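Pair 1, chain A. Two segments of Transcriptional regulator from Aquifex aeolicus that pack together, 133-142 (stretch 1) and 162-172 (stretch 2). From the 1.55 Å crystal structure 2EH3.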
# COMPACT_ATOMS: atom_id res chain seq x y z
N ILE A 133 8.39 9.85 -14.64
CA ILE A 133 6.93 9.92 -14.49
C ILE A 133 6.30 8.54 -14.68
O ILE A 133 5.47 8.09 -13.88
CB ILE A 133 6.31 10.89 -15.55
CG1 ILE A 133 6.94 12.28 -15.44
CG2 ILE A 133 4.79 10.95 -15.38
CD1 ILE A 133 6.60 13.23 -16.57
N LEU A 134 6.72 7.87 -15.74
CA LEU A 134 6.17 6.56 -16.06
C LEU A 134 6.46 5.56 -14.96
O LEU A 134 5.63 4.69 -14.67
CB LEU A 134 6.77 6.05 -17.36
CG LEU A 134 6.27 6.69 -18.65
CD1 LEU A 134 7.22 6.34 -19.83
CD2 LEU A 134 4.84 6.19 -18.91
N SER A 135 7.63 5.66 -14.33
CA SER A 135 7.95 4.68 -13.30
C SER A 135 6.98 4.81 -12.12
O SER A 135 6.57 3.79 -11.58
CB SER A 135 9.40 4.84 -12.80
OG SER A 135 9.57 6.03 -12.03
N GLU A 136 6.61 6.04 -11.75
CA GLU A 136 5.68 6.31 -10.66
C GLU A 136 4.29 5.78 -11.02
O GLU A 136 3.63 5.09 -10.21
CB GLU A 136 5.56 7.81 -10.42
CG GLU A 136 6.87 8.52 -10.07
CD GLU A 136 7.22 8.47 -8.60
OE1 GLU A 136 6.54 7.74 -7.83
OE2 GLU A 136 8.21 9.13 -8.23
N ILE A 137 3.85 6.13 -12.22
CA ILE A 137 2.53 5.69 -12.68
C ILE A 137 2.42 4.16 -12.73
O ILE A 137 1.48 3.56 -12.19
CB ILE A 137 2.24 6.19 -14.10
CG1 ILE A 137 2.12 7.73 -14.11
CG2 ILE A 137 0.94 5.54 -14.60
CD1 ILE A 137 2.13 8.33 -15.52
N ILE A 138 3.37 3.55 -13.40
CA ILE A 138 3.32 2.11 -13.59
C ILE A 138 3.52 1.32 -12.32
O ILE A 138 2.80 0.35 -12.08
CB ILE A 138 4.29 1.70 -14.70
CG1 ILE A 138 3.81 2.34 -16.01
CG2 ILE A 138 4.34 0.18 -14.84
CD1 ILE A 138 4.79 2.20 -17.17
N LEU A 139 4.46 1.72 -11.47
CA LEU A 139 4.62 1.00 -10.21
C LEU A 139 3.36 1.18 -9.36
O LEU A 139 2.93 0.25 -8.69
CB LEU A 139 5.83 1.49 -9.42
CG LEU A 139 7.19 1.02 -9.95
CD1 LEU A 139 8.29 1.50 -8.99
CD2 LEU A 139 7.23 -0.49 -10.04
N GLY A 140 2.78 2.38 -9.39
CA GLY A 140 1.57 2.62 -8.64
C GLY A 140 0.43 1.73 -9.12
O GLY A 140 -0.28 1.11 -8.33
N PHE A 141 0.29 1.65 -10.44
CA PHE A 141 -0.75 0.83 -11.05
C PHE A 141 -0.55 -0.65 -10.72
O PHE A 141 -1.50 -1.34 -10.36
CB PHE A 141 -0.71 1.12 -12.57
CG PHE A 141 -1.62 0.24 -13.41
CD1 PHE A 141 -2.94 -0.02 -13.05
CD2 PHE A 141 -1.14 -0.27 -14.63
CE1 PHE A 141 -3.78 -0.78 -13.90
CE2 PHE A 141 -1.97 -1.00 -15.46
CZ PHE A 141 -3.29 -1.25 -15.10
N LEU A 142 0.68 -1.13 -10.83
CA LEU A 142 0.96 -2.54 -10.55
C LEU A 142 0.64 -2.81 -9.08
O LEU A 142 0.02 -3.84 -8.76
CB LEU A 142 2.42 -2.84 -10.86
CG LEU A 142 2.94 -4.26 -10.69
CD1 LEU A 142 2.15 -5.22 -11.58
CD2 LEU A 142 4.42 -4.26 -11.05
N GLU A 162 -4.82 -9.28 -17.91
CA GLU A 162 -5.69 -8.52 -18.77
C GLU A 162 -5.75 -7.06 -18.31
O GLU A 162 -5.61 -6.14 -19.11
CB GLU A 162 -7.09 -9.16 -18.78
CG GLU A 162 -8.06 -8.48 -19.72
CD GLU A 162 -9.41 -9.18 -19.76
OE1 GLU A 162 -9.49 -10.27 -20.37
OE2 GLU A 162 -10.34 -8.64 -19.14
N LYS A 163 -5.94 -6.84 -17.00
CA LYS A 163 -5.97 -5.49 -16.46
C LYS A 163 -4.67 -4.74 -16.74
O LYS A 163 -4.67 -3.59 -17.15
CB LYS A 163 -6.20 -5.53 -14.95
CG LYS A 163 -7.51 -6.23 -14.57
CD LYS A 163 -8.70 -5.34 -14.85
CE LYS A 163 -9.02 -4.51 -13.63
NZ LYS A 163 -10.20 -3.64 -13.89
N LEU A 164 -3.55 -5.40 -16.48
CA LEU A 164 -2.24 -4.76 -16.70
C LEU A 164 -2.06 -4.42 -18.17
O LEU A 164 -1.68 -3.31 -18.53
CB LEU A 164 -1.10 -5.71 -16.24
CG LEU A 164 0.28 -5.11 -16.45
CD1 LEU A 164 0.52 -4.00 -15.44
CD2 LEU A 164 1.32 -6.19 -16.20
N ARG A 165 -2.32 -5.39 -19.04
CA ARG A 165 -2.18 -5.19 -20.48
C ARG A 165 -2.97 -3.98 -20.98
O ARG A 165 -2.43 -3.13 -21.71
CB ARG A 165 -2.66 -6.45 -21.23
CG ARG A 165 -2.59 -6.34 -22.75
CD ARG A 165 -3.11 -7.60 -23.43
NE ARG A 165 -2.95 -8.76 -22.57
CZ ARG A 165 -3.94 -9.51 -22.10
NH1 ARG A 165 -5.22 -9.25 -22.43
NH2 ARG A 165 -3.66 -10.52 -21.29
N GLU A 166 -4.23 -3.87 -20.58
CA GLU A 166 -5.02 -2.73 -21.04
C GLU A 166 -4.54 -1.41 -20.51
O GLU A 166 -4.53 -0.42 -21.25
CB GLU A 166 -6.50 -2.96 -20.73
CG GLU A 166 -7.12 -3.99 -21.69
CD GLU A 166 -6.85 -3.68 -23.17
OE1 GLU A 166 -7.26 -2.59 -23.65
OE2 GLU A 166 -6.23 -4.54 -23.87
N GLY A 167 -4.11 -1.39 -19.26
CA GLY A 167 -3.62 -0.14 -18.68
C GLY A 167 -2.31 0.29 -19.30
O GLY A 167 -2.14 1.49 -19.54
N LEU A 168 -1.41 -0.65 -19.58
CA LEU A 168 -0.13 -0.29 -20.19
C LEU A 168 -0.33 0.18 -21.62
O LEU A 168 0.35 1.09 -22.07
CB LEU A 168 0.86 -1.45 -20.12
CG LEU A 168 1.25 -1.83 -18.70
CD1 LEU A 168 2.30 -2.90 -18.84
CD2 LEU A 168 1.79 -0.64 -17.88
N LYS A 169 -1.27 -0.44 -22.33
CA LYS A 169 -1.56 -0.03 -23.69
C LYS A 169 -2.02 1.42 -23.67
O LYS A 169 -1.59 2.23 -24.49
CB LYS A 169 -2.64 -0.93 -24.31
CG LYS A 169 -3.12 -0.45 -25.68
CD LYS A 169 -4.08 -1.44 -26.33
CE LYS A 169 -4.55 -0.94 -27.70
NZ LYS A 169 -5.13 -2.03 -28.54
N LEU A 170 -2.89 1.76 -22.72
CA LEU A 170 -3.39 3.12 -22.65
C LEU A 170 -2.23 4.09 -22.35
O LEU A 170 -2.09 5.13 -23.01
CB LEU A 170 -4.47 3.22 -21.58
CG LEU A 170 -5.16 4.57 -21.37
CD1 LEU A 170 -6.49 4.32 -20.69
CD2 LEU A 170 -4.29 5.52 -20.56
N ILE A 171 -1.38 3.72 -21.40
CA ILE A 171 -0.24 4.57 -21.04
C ILE A 171 0.76 4.75 -22.18
O ILE A 171 1.13 5.90 -22.50
CB ILE A 171 0.46 3.99 -19.77
CG1 ILE A 171 -0.47 4.09 -18.54
CG2 ILE A 171 1.79 4.73 -19.51
CD1 ILE A 171 -0.05 3.28 -17.30
N PHE A 172 1.18 3.67 -22.82
CA PHE A 172 2.18 3.75 -23.91
C PHE A 172 1.67 4.05 -25.32
O PHE A 172 0.51 3.70 -25.66
CB PHE A 172 2.99 2.46 -23.95
CG PHE A 172 3.93 2.31 -22.80
CD1 PHE A 172 5.06 3.12 -22.71
CD2 PHE A 172 3.69 1.38 -21.81
CE1 PHE A 172 5.95 3.00 -21.63
CE2 PHE A 172 4.58 1.25 -20.72
CZ PHE A 172 5.71 2.07 -20.64

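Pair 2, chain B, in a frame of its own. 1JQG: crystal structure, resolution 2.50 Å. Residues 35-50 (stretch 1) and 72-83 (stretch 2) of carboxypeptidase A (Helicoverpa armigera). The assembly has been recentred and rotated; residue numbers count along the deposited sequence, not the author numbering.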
# COMPACT_ATOMS: atom_id res chain seq x y z
N ASP B 35 -2.97 -28.25 0.33
CA ASP B 35 -3.70 -28.74 -0.80
C ASP B 35 -4.89 -27.83 -1.14
O ASP B 35 -5.16 -27.54 -2.30
CB ASP B 35 -4.18 -30.18 -0.56
CG ASP B 35 -4.75 -30.82 -1.81
OD1 ASP B 35 -3.93 -31.30 -2.64
OD2 ASP B 35 -6.00 -30.83 -1.93
N GLN B 36 -5.55 -27.32 -0.12
CA GLN B 36 -6.65 -26.41 -0.26
C GLN B 36 -6.23 -24.97 -0.56
O GLN B 36 -6.96 -24.17 -1.19
CB GLN B 36 -7.47 -26.48 1.04
CG GLN B 36 -8.08 -27.84 1.29
CD GLN B 36 -9.05 -27.86 2.47
OE1 GLN B 36 -10.11 -28.49 2.45
NE2 GLN B 36 -8.62 -27.13 3.50
N VAL B 37 -5.04 -24.57 -0.06
CA VAL B 37 -4.50 -23.25 -0.35
C VAL B 37 -4.38 -23.02 -1.85
O VAL B 37 -4.68 -21.94 -2.34
CB VAL B 37 -3.14 -23.03 0.32
CG1 VAL B 37 -2.55 -21.67 -0.00
CG2 VAL B 37 -3.25 -23.11 1.85
N LYS B 38 -3.90 -24.02 -2.57
CA LYS B 38 -3.75 -24.03 -4.01
C LYS B 38 -5.13 -24.11 -4.68
O LYS B 38 -5.52 -23.37 -5.58
CB LYS B 38 -2.90 -25.23 -4.45
CG LYS B 38 -1.71 -25.06 -5.36
CD LYS B 38 -2.00 -24.22 -6.60
CE LYS B 38 -0.70 -23.81 -7.28
NZ LYS B 38 0.17 -25.02 -7.43
N LEU B 39 -5.97 -25.01 -4.17
CA LEU B 39 -7.31 -25.24 -4.65
C LEU B 39 -8.09 -23.93 -4.72
O LEU B 39 -8.63 -23.55 -5.76
CB LEU B 39 -8.06 -26.19 -3.71
CG LEU B 39 -9.40 -26.77 -4.13
CD1 LEU B 39 -9.32 -27.61 -5.41
CD2 LEU B 39 -9.94 -27.63 -2.99
N VAL B 40 -8.19 -23.25 -3.59
CA VAL B 40 -9.00 -22.05 -3.44
C VAL B 40 -8.42 -20.90 -4.23
O VAL B 40 -9.15 -20.16 -4.89
CB VAL B 40 -9.17 -21.64 -1.96
CG1 VAL B 40 -9.96 -20.37 -1.78
CG2 VAL B 40 -9.86 -22.76 -1.20
N HIS B 41 -7.10 -20.81 -4.27
CA HIS B 41 -6.37 -19.75 -4.94
C HIS B 41 -6.62 -19.72 -6.43
O HIS B 41 -7.00 -18.67 -6.93
CB HIS B 41 -4.86 -19.86 -4.69
CG HIS B 41 -4.08 -18.73 -5.28
ND1 HIS B 41 -4.06 -17.47 -4.73
CD2 HIS B 41 -3.29 -18.68 -6.39
CE1 HIS B 41 -3.30 -16.69 -5.47
NE2 HIS B 41 -2.82 -17.40 -6.48
N ASP B 42 -6.48 -20.84 -7.11
CA ASP B 42 -6.71 -20.97 -8.54
C ASP B 42 -8.18 -20.69 -8.88
O ASP B 42 -8.49 -20.05 -9.88
CB ASP B 42 -6.32 -22.37 -9.01
CG ASP B 42 -4.85 -22.67 -8.86
OD1 ASP B 42 -4.05 -21.71 -8.81
OD2 ASP B 42 -4.48 -23.85 -8.80
N PHE B 43 -9.09 -21.19 -8.03
CA PHE B 43 -10.51 -21.02 -8.27
C PHE B 43 -10.90 -19.53 -8.26
O PHE B 43 -11.56 -19.04 -9.16
CB PHE B 43 -11.33 -21.75 -7.21
CG PHE B 43 -12.82 -21.57 -7.35
CD1 PHE B 43 -13.50 -22.06 -8.44
CD2 PHE B 43 -13.54 -20.93 -6.36
CE1 PHE B 43 -14.87 -21.91 -8.58
CE2 PHE B 43 -14.91 -20.77 -6.47
CZ PHE B 43 -15.57 -21.26 -7.59
N GLU B 44 -10.43 -18.82 -7.26
CA GLU B 44 -10.65 -17.39 -7.13
C GLU B 44 -10.14 -16.66 -8.38
O GLU B 44 -10.76 -15.69 -8.80
CB GLU B 44 -9.96 -16.87 -5.83
CG GLU B 44 -10.61 -17.41 -4.56
CD GLU B 44 -9.80 -17.10 -3.31
OE1 GLU B 44 -8.55 -17.13 -3.33
OE2 GLU B 44 -10.39 -16.79 -2.25
N ASN B 45 -9.01 -17.12 -8.92
CA ASN B 45 -8.39 -16.49 -10.07
C ASN B 45 -9.15 -16.71 -11.37
O ASN B 45 -9.43 -15.74 -12.09
CB ASN B 45 -6.94 -16.98 -10.23
CG ASN B 45 -5.99 -16.29 -9.28
OD1 ASN B 45 -6.12 -16.34 -8.05
ND2 ASN B 45 -4.99 -15.58 -9.79
N ASP B 46 -9.61 -17.93 -11.59
CA ASP B 46 -10.36 -18.28 -12.80
C ASP B 46 -11.75 -17.65 -12.79
O ASP B 46 -12.38 -17.39 -13.81
CB ASP B 46 -10.52 -19.80 -12.92
CG ASP B 46 -9.18 -20.52 -13.00
OD1 ASP B 46 -9.07 -21.57 -12.35
OD2 ASP B 46 -8.26 -20.03 -13.70
N LEU B 47 -12.27 -17.37 -11.59
CA LEU B 47 -13.56 -16.71 -11.43
C LEU B 47 -13.36 -15.21 -11.37
O LEU B 47 -14.30 -14.45 -11.36
CB LEU B 47 -14.29 -17.19 -10.19
CG LEU B 47 -15.82 -17.25 -10.27
CD1 LEU B 47 -16.25 -18.08 -11.48
CD2 LEU B 47 -16.51 -17.87 -9.04
N MET B 48 -12.13 -14.77 -11.39
CA MET B 48 -11.71 -13.37 -11.28
C MET B 48 -12.34 -12.62 -10.12
O MET B 48 -12.99 -11.58 -10.28
CB MET B 48 -11.93 -12.63 -12.60
CG MET B 48 -11.15 -13.20 -13.79
SD MET B 48 -11.61 -12.57 -15.40
CE MET B 48 -13.21 -13.23 -15.72
N LEU B 49 -12.21 -13.17 -8.92
CA LEU B 49 -12.75 -12.57 -7.71
C LEU B 49 -11.77 -11.58 -7.08
O LEU B 49 -10.57 -11.65 -7.30
CB LEU B 49 -13.12 -13.64 -6.66
CG LEU B 49 -14.06 -14.75 -7.19
CD1 LEU B 49 -14.13 -15.91 -6.21
CD2 LEU B 49 -15.43 -14.12 -7.47
N ASP B 50 -12.30 -10.68 -6.27
CA ASP B 50 -11.49 -9.71 -5.53
C ASP B 50 -11.03 -10.34 -4.21
O ASP B 50 -11.78 -10.37 -3.22
CB ASP B 50 -12.32 -8.44 -5.29
CG ASP B 50 -11.51 -7.32 -4.68
OD1 ASP B 50 -10.28 -7.48 -4.57
OD2 ASP B 50 -12.08 -6.28 -4.29
N ILE B 72 -22.37 -20.10 -7.39
CA ILE B 72 -21.31 -20.90 -7.99
C ILE B 72 -20.10 -21.01 -7.05
O ILE B 72 -19.45 -22.05 -6.98
CB ILE B 72 -20.85 -20.29 -9.32
CG1 ILE B 72 -22.01 -20.19 -10.33
CG2 ILE B 72 -19.70 -21.10 -9.91
CD1 ILE B 72 -21.59 -19.42 -11.58
N PHE B 73 -19.79 -19.91 -6.37
CA PHE B 73 -18.64 -19.80 -5.50
C PHE B 73 -18.73 -20.77 -4.33
O PHE B 73 -17.79 -21.55 -4.09
CB PHE B 73 -18.45 -18.36 -5.01
CG PHE B 73 -17.46 -18.20 -3.90
CD1 PHE B 73 -17.85 -18.02 -2.58
CD2 PHE B 73 -16.10 -18.21 -4.21
CE1 PHE B 73 -16.88 -17.84 -1.60
CE2 PHE B 73 -15.15 -18.04 -3.23
CZ PHE B 73 -15.54 -17.85 -1.92
N GLU B 74 -19.86 -20.74 -3.61
CA GLU B 74 -20.03 -21.53 -2.41
C GLU B 74 -20.38 -22.97 -2.76
O GLU B 74 -20.25 -23.86 -1.91
CB GLU B 74 -21.09 -20.96 -1.48
CG GLU B 74 -22.43 -20.74 -2.07
CD GLU B 74 -23.43 -20.15 -1.09
OE1 GLU B 74 -24.46 -20.87 -0.97
OE2 GLU B 74 -23.21 -19.05 -0.49
N ASN B 75 -20.76 -23.20 -4.00
CA ASN B 75 -21.02 -24.52 -4.53
C ASN B 75 -19.73 -25.32 -4.61
O ASN B 75 -19.76 -26.48 -4.22
CB ASN B 75 -21.63 -24.44 -5.93
CG ASN B 75 -22.34 -25.71 -6.35
OD1 ASN B 75 -23.54 -25.84 -6.09
ND2 ASN B 75 -21.59 -26.62 -6.97
N PHE B 76 -18.69 -24.68 -5.12
CA PHE B 76 -17.37 -25.27 -5.27
C PHE B 76 -16.72 -25.56 -3.92
O PHE B 76 -16.16 -26.63 -3.73
CB PHE B 76 -16.47 -24.34 -6.08
CG PHE B 76 -15.03 -24.77 -6.17
CD1 PHE B 76 -14.66 -25.69 -7.13
CD2 PHE B 76 -14.05 -24.27 -5.32
CE1 PHE B 76 -13.34 -26.10 -7.25
CE2 PHE B 76 -12.74 -24.68 -5.44
CZ PHE B 76 -12.38 -25.59 -6.40
N LEU B 77 -16.86 -24.63 -2.98
CA LEU B 77 -16.27 -24.79 -1.65
C LEU B 77 -16.93 -25.97 -0.94
O LEU B 77 -16.24 -26.68 -0.21
CB LEU B 77 -16.37 -23.51 -0.81
CG LEU B 77 -15.70 -22.24 -1.33
CD1 LEU B 77 -16.10 -20.99 -0.56
CD2 LEU B 77 -14.19 -22.35 -1.28
N LYS B 78 -18.23 -26.09 -1.09
CA LYS B 78 -19.00 -27.19 -0.51
C LYS B 78 -18.57 -28.58 -1.00
O LYS B 78 -18.28 -29.47 -0.20
CB LYS B 78 -20.50 -26.97 -0.70
CG LYS B 78 -21.38 -28.10 -0.20
CD LYS B 78 -21.82 -29.09 -1.27
CE LYS B 78 -22.47 -30.37 -0.80
NZ LYS B 78 -21.49 -31.32 -0.17
N GLN B 79 -18.37 -28.73 -2.31
CA GLN B 79 -17.95 -29.99 -2.88
C GLN B 79 -16.46 -30.24 -2.71
O GLN B 79 -15.97 -31.35 -2.93
CB GLN B 79 -18.33 -30.08 -4.35
CG GLN B 79 -17.58 -29.12 -5.26
CD GLN B 79 -17.97 -29.28 -6.72
OE1 GLN B 79 -19.02 -28.79 -7.15
NE2 GLN B 79 -17.15 -29.96 -7.51
N SER B 80 -15.71 -29.20 -2.35
CA SER B 80 -14.28 -29.32 -2.09
C SER B 80 -13.95 -29.56 -0.61
O SER B 80 -12.79 -29.77 -0.25
CB SER B 80 -13.58 -28.07 -2.60
OG SER B 80 -13.63 -28.06 -4.02
N GLY B 81 -14.94 -29.43 0.27
CA GLY B 81 -14.72 -29.57 1.70
C GLY B 81 -14.06 -28.37 2.37
O GLY B 81 -13.59 -28.50 3.50
N VAL B 82 -14.08 -27.20 1.74
CA VAL B 82 -13.45 -26.01 2.28
C VAL B 82 -14.48 -25.18 3.04
O VAL B 82 -15.53 -24.86 2.51
CB VAL B 82 -12.77 -25.14 1.20
CG1 VAL B 82 -12.15 -23.86 1.72
CG2 VAL B 82 -11.65 -25.93 0.52
N GLN B 83 -14.23 -24.91 4.31
CA GLN B 83 -15.06 -24.08 5.14
C GLN B 83 -15.13 -22.62 4.66
O GLN B 83 -14.12 -22.03 4.25
CB GLN B 83 -14.60 -24.07 6.60
CG GLN B 83 -14.47 -25.46 7.19
CD GLN B 83 -13.79 -25.45 8.54
OE1 GLN B 83 -12.63 -25.84 8.69
NE2 GLN B 83 -14.53 -24.99 9.55

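Pair 1 and pair 2 share one backbone arrangement: two antiparallel helices, their N-to-C directions at 162° in pair 1 and 161° in pair 2, with axes approaching to 11.2 Å and 11.5 Å. Fourteen central residues superpose with an RMSD of 0.3 Å. No hydrogen bond links the stretches in either pair, so each contact rests on van der Waals packing, covering 455 Å² in pair 1 and 586 Å² in pair 2.

The common anchor is a phenylalanine, Phe141(A) matched by Phe43(B). Both CA-to-CB bonds point toward the partner helix, both side chains take chi1 t, and each has the largest area in its stretch covered by the other stretch. What the ring meets differs at the matched position Gly167(A) and Phe76(B). In pair 1 the ring lies directly against the partner backbone: Phe141(A) CE2 is 3.7 Å from Gly167(A) CA, and Phe141(A) CZ approaches Lys163(A) O to 3.4 Å at the ring edge. Glycine leaves this space free; an ideal CB on Gly167(A) would sit 2.3 Å from Phe141(A) CZ, a clash. In pair 2 the same position carries an aromatic side chain, and the two rings stack face to face, centroids of Phe43(B) and Phe76(B) 4.0 Å apart and planes at 13°. Chi2 is 46° in Phe141(A) and 66° in Phe43(B), and Phe76(B) CB lies over the face of the Phe43(B) ring, 4.0 Å from its centroid, in a CH-pi contact. One pair thus sets a ring against bare backbone, the other ring against ring.

Beside the anchor, Leu164(A) matches Phe73(B). Leu164(A) CD1 reaches Phe141(A) CE2 at 3.9 Å, whereas Phe73(B) CD2 meets Phe43(B) CE2 at 3.6 Å, at the edge of the Phe43(B) ring. The matched leucines Leu168(A) and Leu77(B) are the most conservative point: their CA atoms coincide, their side-chain centres lie 0.4 Å apart and both adopt the mt rotamer. Each faces a beta-branched residue, with Ile138(A) CG2 at 4.1 Å from Leu168(A) CD2 and Val40(B) CG2 at 4.4 Å from Leu77(B) CD2.

Toward the C-terminal end of the second helix the solutions part. Ile171(A) fills the gap between helices, its CG2 3.4 Å from Leu134(A) CD2 and its CD1 3.7 Å from Ile137(A) CG2. Its counterpart, Ser80(B), is much smaller, and its OG turns back to donate a 2.9 Å hydrogen bond to Phe76(B) O. Here Leu39(B), matched to Ile137(A), reaches across, placing CD2 3.7 Å from Ser80(B) CB and CD1 3.8 Å from Phe76(B) CZ.

At the next position the end of the Phe172(A) side chain comes nearer the first helix, CZ 3.6 Å from Ile138(A) CD1. Its counterpart Gly81(B) has positive phi, which favours glycine, and is the first residue to leave helical phi/psi, in a Schellman motif. Val82(B), which follows, points toward the first helix and brings CG1 3.9 Å from Val40(B) CG2.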